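Local coordinates for protein succinate dehydrogenase subunit A (Mycolicibacterium smegmatis MC2 51, PDB 6LUM) that probably oxidises succinate to fumarate with its covalently attached FAD, as the flavoprotein subunit of a membrane-bound succinate dehydrogenase complex, at residues N160-A168 with T179-A187; T35-H43 with S214-D222. All blocks are in the same frame, centred on the assembly; numbering follows the deposited sequence.

Interaction 1: N160-A168 with T179-A187. With FAD (flavin-adenine dinucleotide), chain Y.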
# COMPACT_ATOMS: atom_id res chain seq x y z
N ASN D 160 6.53 22.09 17.55
CA ASN D 160 7.89 22.44 17.95
C ASN D 160 8.01 23.92 18.21
O ASN D 160 7.47 24.74 17.47
CB ASN D 160 8.88 22.02 16.88
CG ASN D 160 8.75 20.57 16.51
OD1 ASN D 160 9.04 19.70 17.30
ND2 ASN D 160 8.32 20.32 15.29
N GLU D 161 8.74 24.27 19.26
CA GLU D 161 8.96 25.65 19.68
C GLU D 161 7.65 26.32 20.07
O GLU D 161 7.25 27.35 19.53
CB GLU D 161 9.71 26.42 18.60
CG GLU D 161 11.13 25.93 18.48
CD GLU D 161 11.90 26.59 17.37
OE1 GLU D 161 11.27 27.29 16.56
OE2 GLU D 161 13.13 26.43 17.33
N PHE D 162 6.99 25.71 21.05
CA PHE D 162 5.76 26.20 21.66
C PHE D 162 6.01 26.28 23.16
O PHE D 162 5.90 25.27 23.85
CB PHE D 162 4.59 25.27 21.39
CG PHE D 162 3.82 25.58 20.16
CD1 PHE D 162 4.41 25.55 18.93
CD2 PHE D 162 2.49 25.88 20.24
CE1 PHE D 162 3.70 25.82 17.81
CE2 PHE D 162 1.78 26.15 19.11
CZ PHE D 162 2.39 26.12 17.90
N TYR D 163 6.31 27.45 23.68
CA TYR D 163 6.57 27.59 25.11
C TYR D 163 5.25 27.56 25.86
O TYR D 163 4.59 28.58 25.98
CB TYR D 163 7.33 28.87 25.40
CG TYR D 163 8.73 28.91 24.86
CD1 TYR D 163 8.97 28.81 23.50
CD2 TYR D 163 9.81 29.06 25.70
CE1 TYR D 163 10.23 28.83 23.00
CE2 TYR D 163 11.07 29.10 25.20
CZ TYR D 163 11.28 28.98 23.86
OH TYR D 163 12.55 29.02 23.35
N ALA D 164 4.87 26.40 26.38
CA ALA D 164 3.66 26.30 27.18
C ALA D 164 3.78 27.15 28.43
O ALA D 164 4.56 26.82 29.33
CB ALA D 164 3.37 24.86 27.56
N LEU D 165 3.00 28.21 28.52
CA LEU D 165 3.15 29.20 29.58
C LEU D 165 2.14 29.07 30.71
O LEU D 165 2.40 29.58 31.80
CB LEU D 165 3.05 30.61 29.00
CG LEU D 165 4.25 31.06 28.19
CD1 LEU D 165 4.03 32.43 27.62
CD2 LEU D 165 5.47 31.05 29.06
N ASP D 166 1.01 28.42 30.49
CA ASP D 166 0.05 28.32 31.58
C ASP D 166 -0.87 27.14 31.35
O ASP D 166 -0.93 26.59 30.25
CB ASP D 166 -0.77 29.60 31.71
CG ASP D 166 -1.15 29.90 33.13
OD1 ASP D 166 -1.96 30.83 33.35
OD2 ASP D 166 -0.65 29.21 34.04
N ILE D 167 -1.58 26.74 32.41
CA ILE D 167 -2.67 25.79 32.28
C ILE D 167 -3.93 26.43 32.82
O ILE D 167 -3.89 27.40 33.58
CB ILE D 167 -2.40 24.44 32.98
CG1 ILE D 167 -2.41 24.61 34.49
CG2 ILE D 167 -1.09 23.86 32.55
CD1 ILE D 167 -1.98 23.38 35.20
N ALA D 168 -5.06 25.87 32.42
CA ALA D 168 -6.37 26.40 32.77
C ALA D 168 -7.08 25.38 33.65
O ALA D 168 -7.52 24.34 33.16
CB ALA D 168 -7.19 26.70 31.52
N THR D 179 -8.21 21.56 32.02
CA THR D 179 -8.89 21.53 30.73
C THR D 179 -8.02 21.95 29.56
O THR D 179 -8.13 21.37 28.49
CB THR D 179 -10.13 22.43 30.78
OG1 THR D 179 -9.74 23.76 31.13
CG2 THR D 179 -11.10 21.91 31.80
N GLY D 180 -7.14 22.93 29.74
CA GLY D 180 -6.38 23.41 28.61
C GLY D 180 -4.99 23.88 28.99
O GLY D 180 -4.69 24.11 30.16
N VAL D 181 -4.16 24.04 27.97
CA VAL D 181 -2.80 24.53 28.08
C VAL D 181 -2.67 25.75 27.18
O VAL D 181 -2.97 25.67 25.98
CB VAL D 181 -1.78 23.46 27.70
CG1 VAL D 181 -0.42 24.05 27.57
CG2 VAL D 181 -1.75 22.37 28.72
N ILE D 182 -2.24 26.86 27.75
CA ILE D 182 -2.00 28.09 27.00
C ILE D 182 -0.52 28.15 26.67
O ILE D 182 0.32 28.22 27.57
CB ILE D 182 -2.44 29.33 27.79
CG1 ILE D 182 -3.96 29.37 27.93
CG2 ILE D 182 -1.95 30.57 27.12
CD1 ILE D 182 -4.47 28.70 29.16
N ALA D 183 -0.21 28.14 25.38
CA ALA D 183 1.14 28.08 24.85
C ALA D 183 1.43 29.31 24.01
O ALA D 183 0.53 30.03 23.60
CB ALA D 183 1.35 26.82 24.01
N TYR D 184 2.70 29.53 23.73
CA TYR D 184 3.17 30.70 23.00
C TYR D 184 4.05 30.22 21.86
O TYR D 184 5.15 29.72 22.09
CB TYR D 184 3.94 31.62 23.94
CG TYR D 184 4.61 32.81 23.30
CD1 TYR D 184 4.02 34.05 23.31
CD2 TYR D 184 5.85 32.69 22.72
CE1 TYR D 184 4.63 35.13 22.74
CE2 TYR D 184 6.47 33.77 22.14
CZ TYR D 184 5.85 34.98 22.16
OH TYR D 184 6.48 36.06 21.59
N GLU D 185 3.58 30.38 20.63
CA GLU D 185 4.36 29.97 19.48
C GLU D 185 5.51 30.92 19.27
O GLU D 185 5.30 32.10 18.99
CB GLU D 185 3.48 29.93 18.24
CG GLU D 185 4.15 29.32 17.05
CD GLU D 185 3.30 29.41 15.81
OE1 GLU D 185 2.45 30.32 15.74
OE2 GLU D 185 3.48 28.58 14.90
N LEU D 186 6.74 30.42 19.38
CA LEU D 186 7.90 31.29 19.24
C LEU D 186 7.98 31.89 17.85
O LEU D 186 8.36 33.05 17.70
CB LEU D 186 9.18 30.52 19.54
CG LEU D 186 10.49 31.24 19.24
CD1 LEU D 186 10.86 32.16 20.35
CD2 LEU D 186 11.60 30.26 18.98
N ALA D 187 7.59 31.13 16.83
CA ALA D 187 7.86 31.51 15.45
C ALA D 187 6.99 32.65 14.97
O ALA D 187 7.39 33.39 14.07
CB ALA D 187 7.68 30.31 14.54
PA FAD Y . 14.29 16.46 29.54
O1A FAD Y . 14.87 15.41 28.62
O2A FAD Y . 15.14 17.06 30.63
O5B FAD Y . 13.73 17.66 28.63
C5B FAD Y . 12.45 18.24 28.89
C4B FAD Y . 11.67 18.36 27.59
O4B FAD Y . 10.42 19.01 27.83
C3B FAD Y . 12.44 19.19 26.57
O3B FAD Y . 12.80 18.36 25.45
C2B FAD Y . 11.51 20.33 26.17
O2B FAD Y . 11.21 20.35 24.77
C1B FAD Y . 10.23 20.14 26.97
N9A FAD Y . 9.95 21.35 27.78
C8A FAD Y . 10.62 21.72 28.89
N7A FAD Y . 10.11 22.88 29.40
C5A FAD Y . 9.10 23.27 28.59
C6A FAD Y . 8.14 24.40 28.55
N6A FAD Y . 8.17 25.37 29.48
N1A FAD Y . 7.25 24.42 27.54
C2A FAD Y . 7.21 23.45 26.60
N3A FAD Y . 8.05 22.40 26.58
C4A FAD Y . 9.00 22.25 27.53
N1 FAD Y . 20.52 10.25 34.00
C2 FAD Y . 20.89 8.95 33.98
O2 FAD Y . 20.09 8.09 34.40
N3 FAD Y . 22.09 8.54 33.52
C4 FAD Y . 23.00 9.40 33.05
O4 FAD Y . 24.11 8.99 32.63
C4X FAD Y . 22.67 10.85 33.03
N5 FAD Y . 23.54 11.78 32.57
C5X FAD Y . 23.21 13.09 32.57
C6 FAD Y . 24.12 14.03 32.10
C7 FAD Y . 23.78 15.38 32.09
C7M FAD Y . 24.77 16.39 31.58
C8 FAD Y . 22.46 15.82 32.60
C8M FAD Y . 22.10 17.29 32.60
C9 FAD Y . 21.55 14.89 33.08
C9A FAD Y . 21.88 13.54 33.08
N10 FAD Y . 20.96 12.58 33.57
C10 FAD Y . 21.34 11.23 33.55
C1' FAD Y . 19.65 12.99 34.07
C2' FAD Y . 18.56 12.42 33.18
O2' FAD Y . 18.92 12.59 31.80
C3' FAD Y . 17.22 13.10 33.44
O3' FAD Y . 16.60 12.52 34.59
C4' FAD Y . 16.29 12.96 32.24
O4' FAD Y . 17.02 13.22 31.04
C5' FAD Y . 15.11 13.92 32.34
O5' FAD Y . 14.54 14.10 31.05
P FAD Y . 12.96 14.41 30.89
O1P FAD Y . 12.38 13.42 29.91
O2P FAD Y . 12.37 14.54 32.28
O3P FAD Y . 12.95 15.86 30.21

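Interaction 2: T35-H43 with S214-D222. With FAD (flavin-adenine dinucleotide), chain Y.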
# COMPACT_ATOMS: atom_id res chain seq x y z
N THR D 35 6.72 21.36 22.53
CA THR D 35 8.13 21.36 22.85
C THR D 35 8.63 22.78 22.72
O THR D 35 8.22 23.49 21.81
CB THR D 35 8.91 20.45 21.91
OG1 THR D 35 8.13 19.30 21.60
CG2 THR D 35 10.13 19.96 22.59
N LYS D 36 9.50 23.22 23.62
CA LYS D 36 10.18 24.48 23.38
C LYS D 36 11.40 24.30 22.51
O LYS D 36 12.00 25.29 22.09
CB LYS D 36 10.57 25.14 24.70
CG LYS D 36 11.80 24.57 25.29
CD LYS D 36 11.95 24.92 26.73
CE LYS D 36 12.39 26.32 26.92
NZ LYS D 36 12.61 26.59 28.35
N LEU D 37 11.77 23.06 22.22
CA LEU D 37 12.91 22.72 21.39
C LEU D 37 12.42 21.83 20.28
O LEU D 37 11.22 21.67 20.07
CB LEU D 37 14.00 21.99 22.19
CG LEU D 37 14.54 22.63 23.45
CD1 LEU D 37 15.06 21.59 24.37
CD2 LEU D 37 15.63 23.59 23.11
N TYR D 38 13.34 21.25 19.55
CA TYR D 38 12.98 20.13 18.72
C TYR D 38 13.11 18.86 19.55
O TYR D 38 13.89 18.83 20.50
CB TYR D 38 13.85 20.07 17.48
CG TYR D 38 13.31 20.97 16.40
CD1 TYR D 38 13.51 22.33 16.45
CD2 TYR D 38 12.56 20.46 15.37
CE1 TYR D 38 12.99 23.15 15.49
CE2 TYR D 38 12.05 21.28 14.40
CZ TYR D 38 12.27 22.62 14.47
OH TYR D 38 11.75 23.43 13.50
N PRO D 39 12.33 17.82 19.27
CA PRO D 39 12.31 16.67 20.17
C PRO D 39 13.68 16.13 20.52
O PRO D 39 13.89 15.72 21.66
CB PRO D 39 11.48 15.66 19.39
CG PRO D 39 10.60 16.47 18.61
CD PRO D 39 11.33 17.69 18.21
N THR D 40 14.61 16.13 19.58
CA THR D 40 15.92 15.52 19.77
C THR D 40 16.95 16.47 20.35
O THR D 40 18.10 16.08 20.53
CB THR D 40 16.43 14.98 18.44
OG1 THR D 40 16.11 15.90 17.40
CG2 THR D 40 15.77 13.66 18.14
N ARG D 41 16.57 17.70 20.67
CA ARG D 41 17.46 18.67 21.27
C ARG D 41 17.42 18.62 22.79
O ARG D 41 17.96 19.52 23.43
CB ARG D 41 17.11 20.07 20.80
CG ARG D 41 17.93 20.60 19.68
CD ARG D 41 17.98 19.66 18.55
NE ARG D 41 18.09 20.33 17.27
CZ ARG D 41 18.61 19.76 16.20
NH1 ARG D 41 19.07 18.54 16.27
NH2 ARG D 41 18.67 20.42 15.06
N SER D 42 16.79 17.61 23.36
CA SER D 42 16.43 17.58 24.77
C SER D 42 17.56 17.02 25.61
O SER D 42 18.39 16.25 25.16
CB SER D 42 15.19 16.74 24.97
OG SER D 42 14.21 17.10 24.02
N HIS D 43 17.59 17.49 26.86
CA HIS D 43 18.61 17.12 27.83
C HIS D 43 18.89 15.63 27.89
O HIS D 43 20.03 15.21 28.10
CB HIS D 43 18.22 17.63 29.22
CG HIS D 43 19.39 17.86 30.13
ND1 HIS D 43 20.62 18.28 29.67
CD2 HIS D 43 19.52 17.72 31.47
CE1 HIS D 43 21.45 18.40 30.69
NE2 HIS D 43 20.81 18.06 31.79
N SER D 214 25.37 21.57 35.34
CA SER D 214 25.58 20.74 34.17
C SER D 214 24.39 20.71 33.23
O SER D 214 24.49 20.11 32.16
CB SER D 214 25.92 19.32 34.59
OG SER D 214 24.74 18.57 34.76
N ASN D 215 23.27 21.33 33.59
CA ASN D 215 22.07 21.23 32.78
C ASN D 215 22.16 22.14 31.56
O ASN D 215 23.05 22.98 31.43
CB ASN D 215 20.84 21.59 33.60
CG ASN D 215 20.77 20.84 34.88
OD1 ASN D 215 20.19 19.78 34.96
ND2 ASN D 215 21.38 21.40 35.91
N ALA D 216 21.21 21.95 30.65
CA ALA D 216 21.16 22.73 29.44
C ALA D 216 20.94 24.20 29.77
O ALA D 216 20.71 24.57 30.92
CB ALA D 216 20.05 22.21 28.54
N HIS D 217 21.03 25.04 28.75
CA HIS D 217 20.65 26.43 28.94
C HIS D 217 19.14 26.61 28.96
O HIS D 217 18.67 27.68 29.34
CB HIS D 217 21.23 27.30 27.83
CG HIS D 217 22.68 27.60 28.01
ND1 HIS D 217 23.14 28.64 28.77
CD2 HIS D 217 23.78 26.98 27.52
CE1 HIS D 217 24.45 28.66 28.75
NE2 HIS D 217 24.87 27.66 28.00
N THR D 218 18.40 25.58 28.58
CA THR D 218 16.96 25.62 28.45
C THR D 218 16.25 24.89 29.57
O THR D 218 15.04 24.70 29.50
CB THR D 218 16.56 25.04 27.11
OG1 THR D 218 17.01 23.69 27.04
CG2 THR D 218 17.19 25.81 26.00
N LEU D 219 16.97 24.45 30.60
CA LEU D 219 16.37 23.80 31.76
C LEU D 219 16.23 24.84 32.86
O LEU D 219 17.02 24.90 33.79
CB LEU D 219 17.19 22.61 32.22
CG LEU D 219 17.18 21.37 31.35
CD1 LEU D 219 17.76 20.25 32.13
CD2 LEU D 219 15.79 21.05 30.90
N THR D 220 15.20 25.66 32.73
CA THR D 220 14.91 26.66 33.75
C THR D 220 13.89 26.16 34.77
O THR D 220 13.92 26.60 35.92
CB THR D 220 14.39 27.93 33.09
OG1 THR D 220 13.14 27.66 32.46
CG2 THR D 220 15.37 28.41 32.05
N GLY D 221 13.01 25.26 34.36
CA GLY D 221 12.03 24.68 35.25
C GLY D 221 10.71 25.37 35.07
O GLY D 221 10.46 26.42 35.67
N ASP D 222 9.84 24.80 34.25
CA ASP D 222 8.67 25.53 33.82
C ASP D 222 7.40 24.75 34.11
O ASP D 222 6.37 25.34 34.41
CB ASP D 222 8.76 25.86 32.35
CG ASP D 222 9.94 26.74 32.02
OD1 ASP D 222 10.42 27.45 32.92
OD2 ASP D 222 10.40 26.71 30.86
PA FAD Y . 14.29 16.46 29.54
O1A FAD Y . 14.87 15.41 28.62
O2A FAD Y . 15.14 17.06 30.63
O5B FAD Y . 13.73 17.66 28.63
C5B FAD Y . 12.45 18.24 28.89
C4B FAD Y . 11.67 18.36 27.59
O4B FAD Y . 10.42 19.01 27.83
C3B FAD Y . 12.44 19.19 26.57
O3B FAD Y . 12.80 18.36 25.45
C2B FAD Y . 11.51 20.33 26.17
O2B FAD Y . 11.21 20.35 24.77
C1B FAD Y . 10.23 20.14 26.97
N9A FAD Y . 9.95 21.35 27.78
C8A FAD Y . 10.62 21.72 28.89
N7A FAD Y . 10.11 22.88 29.40
C5A FAD Y . 9.10 23.27 28.59
C6A FAD Y . 8.14 24.40 28.55
N6A FAD Y . 8.17 25.37 29.48
N1A FAD Y . 7.25 24.42 27.54
C2A FAD Y . 7.21 23.45 26.60
N3A FAD Y . 8.05 22.40 26.58
C4A FAD Y . 9.00 22.25 27.53
N1 FAD Y . 20.52 10.25 34.00
C2 FAD Y . 20.89 8.95 33.98
O2 FAD Y . 20.09 8.09 34.40
N3 FAD Y . 22.09 8.54 33.52
C4 FAD Y . 23.00 9.40 33.05
O4 FAD Y . 24.11 8.99 32.63
C4X FAD Y . 22.67 10.85 33.03
N5 FAD Y . 23.54 11.78 32.57
C5X FAD Y . 23.21 13.09 32.57
C6 FAD Y . 24.12 14.03 32.10
C7 FAD Y . 23.78 15.38 32.09
C7M FAD Y . 24.77 16.39 31.58
C8 FAD Y . 22.46 15.82 32.60
C8M FAD Y . 22.10 17.29 32.60
C9 FAD Y . 21.55 14.89 33.08
C9A FAD Y . 21.88 13.54 33.08
N10 FAD Y . 20.96 12.58 33.57
C10 FAD Y . 21.34 11.23 33.55
C1' FAD Y . 19.65 12.99 34.07
C2' FAD Y . 18.56 12.42 33.18
O2' FAD Y . 18.92 12.59 31.80
C3' FAD Y . 17.22 13.10 33.44
O3' FAD Y . 16.60 12.52 34.59
C4' FAD Y . 16.29 12.96 32.24
O4' FAD Y . 17.02 13.22 31.04
C5' FAD Y . 15.11 13.92 32.34
O5' FAD Y . 14.54 14.10 31.05
P FAD Y . 12.96 14.41 30.89
O1P FAD Y . 12.38 13.42 29.91
O2P FAD Y . 12.37 14.54 32.28
O3P FAD Y . 12.95 15.86 30.21

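Interaction 1: N160-A168 with T179-A187
Strand 162-168 runs antiparallel to strand 179-185, the axes approaching to 4.3 Å with their directions 142° apart. The register slips by one residue midway, where L165 N and D166 N both donate to I182 O, at 2.8 Å and 3.0 Å, each lying in that carbonyl plane. L165 and D166 together face I182, a classic beta bulge, and I182 N answers with a bond to D166 O. T179 grips A168 O twice: its backbone N arrives nearly along the C=O axis, while OG1, turned between the backbone N and the carbonyl carbon (chi1 57°), comes from above the carbonyl plane. These strands form a beta hairpin within the FAD-binding domain, with 162-172 at the outer side of a mixed sheet and 191-195 next to 175-185. On the face carrying F162, E185 extends alongside the ring and sets CB over one of its faces, offset toward the rim, 4.2 Å from the F162 centroid, a CH-pi contact; with CG anti to the backbone N (chi1 -171°), the chain runs past it, CG 3.6 Å from F162 CE1. A183 CB meets the ring edge, 4.0 Å from F162 CD2, and H192 and F159 add edge-to-face partners. Next, A164 CB rests on V181 CG1 at 3.9 Å, while A164 N makes a weak hydrogen bond to the adenine N1A of FAD. On the other face, Y163 lies side by side with L186, just past the strand, CE1 4.0 Å from L186 CB. L186 CD2 touches the carboxylate of E161, whose OE2 forms a salt bridge with R74 of the subunit B chain.

Interaction 2: T35-H43 with S214-D222
K36 reaches from the loop after strand 31-35 to both T218 and D222, skirting the adenine of FAD. Its CG is turned between the backbone N and the carbonyl carbon (chi1 80°), and a bend at chi3 (-75°) brings the amine round; CD passes 3.8 Å from FAD C5A. NZ donates to T218 O at 3.3 Å and forms a salt bridge with D222 OD2, also at 3.3 Å, in which the hydrogen bond is weak, the side chains crossing at about a right angle. D222 OD2 in turn accepts a hydrogen bond from FAD N6A at 2.9 Å. The strongest polar partner of K36 is E510, of helix 503-527, in a salt bridge; its carboxylate also lies close to that of D222. A methionine in place of K36 would probably leave the carboxylates of D222 and E510 without their shared positive partner, and T218 O without this donor. L37 adds an apolar touch, CD2 lying 4.0 Å from T218 CG2. At the other end, H43 NE2 is covalently bonded to FAD C8M, the histidyl-flavin linkage characteristic of this enzyme family. CG anti to the backbone N (chi1 -154°) carries the imidazole out toward segment 214-222 and C8M. Its ring has A216 N over one face, while S214 O lies at the edge near the ring plane, 3.8 Å from H43 CE1. Segment 214-222 runs on into helix 223-229, with helix 503-527 packing against T220 and D222 through L514 and F513; P39 and T40 rest on helix 139-153, and P39 and Y38 also touch strand 157-160.

How the interactions relate
Both contacts are largely buried and belong to the FAD-binding domain, yet they illustrate two ways of building around one cofactor. Interaction 1 is regular: neighbouring strands of one hairpin, close in sequence, joined by backbone bonds and apolar side chains. Interaction 2, nearer the centre of the chain, brings together loops 171 residues apart through charge, side-chain contacts and the FAD itself, which it meets at both its adenine and its flavin end, whereas interaction 1 borders the adenine alone. Their centres lie 15 Å apart and they touch directly: F162 N probably donates to T35 O, at 2.6 Å, and Y163 CE2 packs on K36 CE at 3.5 Å. Each also reaches the subunit B chain.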